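Local coordinates for site-specific recombinase, resolvase family protein (Streptococcus pneumoniae, PDB 3GUV) that probably cuts and rejoins DNA strands in site-specific recombination, as a serine recombinase of the resolvase family, at residues Tyr8-Arg12 with Lys28-Lys32; Gly75-Val79 with Tyr104-Leu108. The contacts are given in a common frame with arbitrary orientation. Numbering follows the deposited sequence.

How the contacts relate
Both contacts involve the same mixed sheet, in which strands 6-12 and 78-81 are parallel neighbours, and they lie about 15 Å apart, centre to centre. Contact 1 is a buried helix-on-sheet packing, held by apolar atoms without any hydrogen bond between its segments. Contact 2 joins two adjacent strands near their N-terminal ends, so backbone hydrogen bonds set its register; it is only partly buried, with a water at its polar edge. The two meet directly: Tyr8 N lies 3.0 Å from Phe78 O, a probable hydrogen bond, and Tyr10 CB packs 3.9 Å from Val79 CG1. Helix 24-37 lies on the face carrying Leu9 and Thr11; Tyr10 and Val79 share the other.

Contact 1 (Tyr8-Arg12 with Lys28-Lys32); sequences YLYTR and KSRMK
This is a buried helix-on-sheet packing within the beta-alpha-beta unit formed by strand 6-12, helix 24-37 and strand 41-48, part of the alpha/beta catalytic-domain fold of resolvases. Residues 8-12 are extended and 28-32 helical, with Lys32 N hydrogen-bonded to Lys28 O at 2.8 Å. The axes run nearly antiparallel, at 162° and 9.8 Å, pairing Leu9 with Met31 (CA-CA 7.5 Å) and Thr11 with Lys28 (CA-CA 7.3 Å). Strand alternation points Leu9 and Thr11 toward the helix and Tyr10 away from it; the Tyr10 side chain touches Met65 of helix 60-70. Met31 (chi1 m, chi2 t, chi3 p) reaches in between Leu9 and Thr11: its CE lies 4.1 Å from Leu9 CG and 3.6 Å from Tyr10 O, its SD 3.5 Å from Thr11 CG2. Flanking it, Lys28 CG sits 3.7 Å from Thr11 CG2 and Lys32 CG 3.9 Å from Leu9 CD2. Thr11 adopts p, directing CG2 to the helix while OG1 hydrogen-bonds Glu47. The lysine ammonium groups make salt bridges on strand 41-48, Lys28 to Glu47 and Lys32 to Glu45. The interface itself is therefore apolar, using the lysines' aliphatic stems, whereas their charges tie the helix to the neighbouring strand.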
loop_
_atom_site.group_PDB
_atom_site.type_symbol
_atom_site.label_atom_id
_atom_site.label_comp_id
_atom_site.label_asym_id
_atom_site.label_seq_id
_atom_site.Cartn_x
_atom_site.Cartn_y
_atom_site.Cartn_z
ATOM N N TYR A 8 -12.421 -18.524 8.969
ATOM C CA TYR A 8 -13.590 -17.969 8.280
ATOM C C TYR A 8 -13.193 -17.700 6.840
ATOM O O TYR A 8 -12.027 -17.313 6.587
ATOM C CB TYR A 8 -13.987 -16.616 8.892
ATOM C CG TYR A 8 -14.660 -16.612 10.263
ATOM C CD1 TYR A 8 -15.477 -17.675 10.696
ATOM C CD2 TYR A 8 -14.554 -15.500 11.084
ATOM C CE1 TYR A 8 -16.094 -17.630 11.921
ATOM C CE2 TYR A 8 -15.177 -15.431 12.310
ATOM C CZ TYR A 8 -15.954 -16.502 12.732
ATOM O OH TYR A 8 -16.577 -16.437 13.957
ATOM N N LEU A 9 -14.127 -17.877 5.904
ATOM C CA LEU A 9 -13.966 -17.430 4.515
ATOM C C LEU A 9 -14.695 -16.112 4.337
ATOM O O LEU A 9 -15.809 -15.993 4.806
ATOM C CB LEU A 9 -14.563 -18.449 3.547
ATOM C CG LEU A 9 -13.595 -19.418 2.903
ATOM C CD1 LEU A 9 -12.679 -20.040 3.905
ATOM C CD2 LEU A 9 -14.372 -20.434 2.014
ATOM N N TYR A 10 -14.085 -15.133 3.672
ATOM C CA TYR A 10 -14.777 -13.877 3.333
ATOM C C TYR A 10 -14.682 -13.590 1.850
ATOM O O TYR A 10 -13.593 -13.573 1.296
ATOM C CB TYR A 10 -14.187 -12.678 4.068
ATOM C CG TYR A 10 -14.921 -11.424 3.669
ATOM C CD1 TYR A 10 -16.222 -11.187 4.124
ATOM C CD2 TYR A 10 -14.344 -10.490 2.767
ATOM C CE1 TYR A 10 -16.916 -10.044 3.741
ATOM C CE2 TYR A 10 -15.041 -9.364 2.356
ATOM C CZ TYR A 10 -16.307 -9.135 2.840
ATOM O OH TYR A 10 -17.010 -8.035 2.429
ATOM N N THR A 11 -15.815 -13.345 1.208
ATOM C CA THR A 11 -15.829 -13.016 -0.217
ATOM C C THR A 11 -16.731 -11.802 -0.455
ATOM O O THR A 11 -17.615 -11.518 0.337
ATOM C CB THR A 11 -16.305 -14.224 -1.108
ATOM O OG1 THR A 11 -17.610 -14.650 -0.708
ATOM C CG2 THR A 11 -15.343 -15.412 -1.028
ATOM N N ARG A 12 -16.511 -11.111 -1.571
ATOM C CA ARG A 12 -17.332 -9.928 -1.954
ATOM C C ARG A 12 -17.151 -9.583 -3.428
ATOM O O ARG A 12 -16.271 -10.111 -4.085
ATOM C CB ARG A 12 -16.997 -8.699 -1.084
ATOM C CG ARG A 12 -15.487 -8.283 -1.206
ATOM C CD ARG A 12 -15.151 -6.974 -0.531
ATOM N NE ARG A 12 -15.902 -5.890 -1.146
ATOM C CZ ARG A 12 -16.929 -5.235 -0.604
ATOM N NH1 ARG A 12 -17.532 -4.269 -1.305
ATOM N NH2 ARG A 12 -17.383 -5.521 0.619
ATOM N N LYS A 28 -14.573 -18.707 -4.491
ATOM C CA LYS A 28 -14.945 -19.542 -3.353
ATOM C C LYS A 28 -14.373 -20.944 -3.451
ATOM O O LYS A 28 -13.863 -21.433 -2.471
ATOM C CB LYS A 28 -16.469 -19.596 -3.132
ATOM C CG LYS A 28 -16.970 -18.380 -2.397
ATOM C CD LYS A 28 -18.485 -18.437 -2.091
ATOM C CE LYS A 28 -19.299 -18.364 -3.351
ATOM N NZ LYS A 28 -20.694 -17.876 -3.058
ATOM N N SER A 29 -14.513 -21.585 -4.612
ATOM C CA SER A 29 -13.945 -22.942 -4.879
ATOM C C SER A 29 -12.458 -23.026 -4.646
ATOM O O SER A 29 -11.969 -23.979 -4.022
ATOM C CB SER A 29 -14.229 -23.398 -6.311
ATOM O OG SER A 29 -15.615 -23.304 -6.551
ATOM N N ARG A 30 -11.762 -22.003 -5.136
ATOM C CA ARG A 30 -10.370 -21.841 -4.901
ATOM C C ARG A 30 -10.039 -21.737 -3.420
ATOM O O ARG A 30 -9.093 -22.370 -2.927
ATOM C CB ARG A 30 -9.867 -20.577 -5.593
ATOM C CG ARG A 30 -8.340 -20.529 -5.593
ATOM C CD ARG A 30 -7.783 -21.017 -6.885
ATOM N NE ARG A 30 -7.694 -19.923 -7.859
ATOM C CZ ARG A 30 -6.685 -19.044 -7.937
ATOM N NH1 ARG A 30 -5.641 -19.079 -7.087
ATOM N NH2 ARG A 30 -6.728 -18.101 -8.873
ATOM N N MET A 31 -10.781 -20.900 -2.718
ATOM C CA MET A 31 -10.553 -20.734 -1.311
ATOM C C MET A 31 -10.852 -22.034 -0.534
ATOM O O MET A 31 -10.073 -22.421 0.346
ATOM C CB MET A 31 -11.342 -19.541 -0.790
ATOM C CG MET A 31 -10.924 -18.187 -1.478
ATOM S SD MET A 31 -12.167 -16.901 -1.366
ATOM C CE MET A 31 -11.932 -16.664 0.400
ATOM N N LYS A 32 -11.916 -22.753 -0.903
ATOM C CA LYS A 32 -12.210 -24.026 -0.238
ATOM C C LYS A 32 -11.108 -25.049 -0.511
ATOM O O LYS A 32 -10.681 -25.738 0.432
ATOM C CB LYS A 32 -13.610 -24.563 -0.604
ATOM C CG LYS A 32 -14.708 -23.813 0.138
ATOM C CD LYS A 32 -16.102 -24.011 -0.484
ATOM C CE LYS A 32 -17.065 -22.969 0.040
ATOM N NZ LYS A 32 -18.403 -23.584 0.224
#

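Contact 2 (Gly75-Val79 with Tyr104-Leu108); sequences GVSFV and YGVNL
Val106 (chi1 t) fills the apolar centre, its CG2 3.9 Å from Val76 CG2 and its CG1 4.0 Å from Val79 CG2; Leu108 (chi1 t, chi2 p) brings CD1 to 4.2 Å from Val79 CB. The chain turns at Ser77 (phi/psi -91/-30), then extended residues pair in parallel, Phe78 beside Asn107 (CA-CA 4.7 Å) and Val79 beside Leu108 (CA-CA 5.1 Å). Asn107 N donates to Ser77 O at 3.0 Å, and Val79 N to Asn107 O at 2.9 Å. On the sheet face opposite Val79 and Leu108, Phe78 CE1 lies 3.5 Å from Asn107 CB. At the polar edge a water donates to Ser77 O (2.7 Å), accepts from Asn107 ND2 (2.7 Å) and reaches Gly105 O weakly (3.4 Å), while Asn107 OD1 is hydrogen-bonded to Ser117 OG. Gly105, at positive phi, is the C-prime residue of a Schellman motif ending helix 91-103. The pair closes a beta-alpha-beta crossover: Val79, Val106 and Leu108 pack on Met101 of that helix, Val79 and Val106 also on Ile69 of helix 60-70, and Phe78 adjoins Val7 of strand 6-12.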
loop_
_atom_site.group_PDB
_atom_site.type_symbol
_atom_site.label_atom_id
_atom_site.label_comp_id
_atom_site.label_asym_id
_atom_site.label_seq_id
_atom_site.Cartn_x
_atom_site.Cartn_y
_atom_site.Cartn_z
ATOM N N GLY A 75 -13.539 -19.262 17.797
ATOM C CA GLY A 75 -12.110 -19.517 17.967
ATOM C C GLY A 75 -11.295 -19.618 16.689
ATOM O O GLY A 75 -10.437 -20.505 16.563
ATOM N N VAL A 76 -11.538 -18.690 15.757
ATOM C CA VAL A 76 -10.811 -18.656 14.475
ATOM C C VAL A 76 -9.377 -18.098 14.594
ATOM O O VAL A 76 -9.140 -17.127 15.297
ATOM C CB VAL A 76 -11.607 -17.875 13.396
ATOM C CG1 VAL A 76 -12.943 -18.606 13.081
ATOM C CG2 VAL A 76 -11.842 -16.445 13.821
ATOM N N SER A 77 -8.425 -18.743 13.915
ATOM C CA SER A 77 -7.055 -18.239 13.768
ATOM C C SER A 77 -6.826 -17.353 12.512
ATOM O O SER A 77 -5.949 -16.476 12.513
ATOM C CB SER A 77 -6.088 -19.422 13.676
ATOM O OG SER A 77 -5.890 -20.010 14.950
ATOM N N PHE A 78 -7.583 -17.603 11.437
ATOM C CA PHE A 78 -7.457 -16.799 10.179
ATOM C C PHE A 78 -8.802 -16.384 9.533
ATOM O O PHE A 78 -9.845 -17.069 9.707
ATOM C CB PHE A 78 -6.643 -17.576 9.141
ATOM C CG PHE A 78 -5.239 -17.874 9.542
ATOM C CD1 PHE A 78 -4.230 -16.956 9.297
ATOM C CD2 PHE A 78 -4.903 -19.101 10.107
ATOM C CE1 PHE A 78 -2.913 -17.221 9.649
ATOM C CE2 PHE A 78 -3.594 -19.376 10.472
ATOM C CZ PHE A 78 -2.587 -18.423 10.212
ATOM N N VAL A 79 -8.790 -15.240 8.833
ATOM C CA VAL A 79 -9.748 -14.967 7.734
ATOM C C VAL A 79 -9.033 -15.172 6.407
ATOM O O VAL A 79 -7.929 -14.592 6.175
ATOM C CB VAL A 79 -10.287 -13.525 7.706
ATOM C CG1 VAL A 79 -11.162 -13.301 6.466
ATOM C CG2 VAL A 79 -11.020 -13.164 9.015
ATOM N N TYR A 104 -7.505 -9.096 18.239
ATOM C CA TYR A 104 -8.355 -10.189 18.681
ATOM C C TYR A 104 -7.844 -11.576 18.299
ATOM O O TYR A 104 -8.631 -12.511 18.212
ATOM C CB TYR A 104 -9.787 -9.984 18.179
ATOM C CG TYR A 104 -10.480 -8.824 18.832
ATOM C CD1 TYR A 104 -11.174 -8.985 20.020
ATOM C CD2 TYR A 104 -10.420 -7.572 18.284
ATOM C CE1 TYR A 104 -11.814 -7.906 20.631
ATOM C CE2 TYR A 104 -11.039 -6.478 18.888
ATOM C CZ TYR A 104 -11.737 -6.657 20.061
ATOM O OH TYR A 104 -12.359 -5.576 20.635
ATOM N N GLY A 105 -6.528 -11.719 18.126
ATOM C CA GLY A 105 -5.902 -13.033 17.802
ATOM C C GLY A 105 -5.983 -13.586 16.359
ATOM O O GLY A 105 -5.548 -14.720 16.113
ATOM N N VAL A 106 -6.496 -12.791 15.405
ATOM C CA VAL A 106 -6.838 -13.292 14.051
ATOM C C VAL A 106 -5.904 -12.695 12.959
ATOM O O VAL A 106 -5.676 -11.471 12.904
ATOM C CB VAL A 106 -8.338 -13.040 13.748
ATOM C CG1 VAL A 106 -8.734 -13.505 12.316
ATOM C CG2 VAL A 106 -9.254 -13.745 14.823
ATOM N N ASN A 107 -5.340 -13.587 12.133
ATOM C CA ASN A 107 -4.517 -13.213 10.986
ATOM C C ASN A 107 -5.224 -13.349 9.619
ATOM O O ASN A 107 -6.313 -13.931 9.503
ATOM C CB ASN A 107 -3.207 -13.997 11.024
ATOM C CG ASN A 107 -2.183 -13.364 11.971
ATOM O OD1 ASN A 107 -1.590 -12.331 11.668
ATOM N ND2 ASN A 107 -2.003 -13.978 13.126
ATOM N N LEU A 108 -4.607 -12.774 8.596
ATOM C CA LEU A 108 -5.182 -12.670 7.260
ATOM C C LEU A 108 -4.367 -13.459 6.250
ATOM O O LEU A 108 -3.124 -13.324 6.208
ATOM C CB LEU A 108 -5.265 -11.217 6.816
ATOM C CG LEU A 108 -5.971 -10.981 5.460
ATOM C CD1 LEU A 108 -7.517 -11.189 5.578
ATOM C CD2 LEU A 108 -5.599 -9.537 5.000
HETATM O O HOH W 1 -3.575 -16.084 13.714
#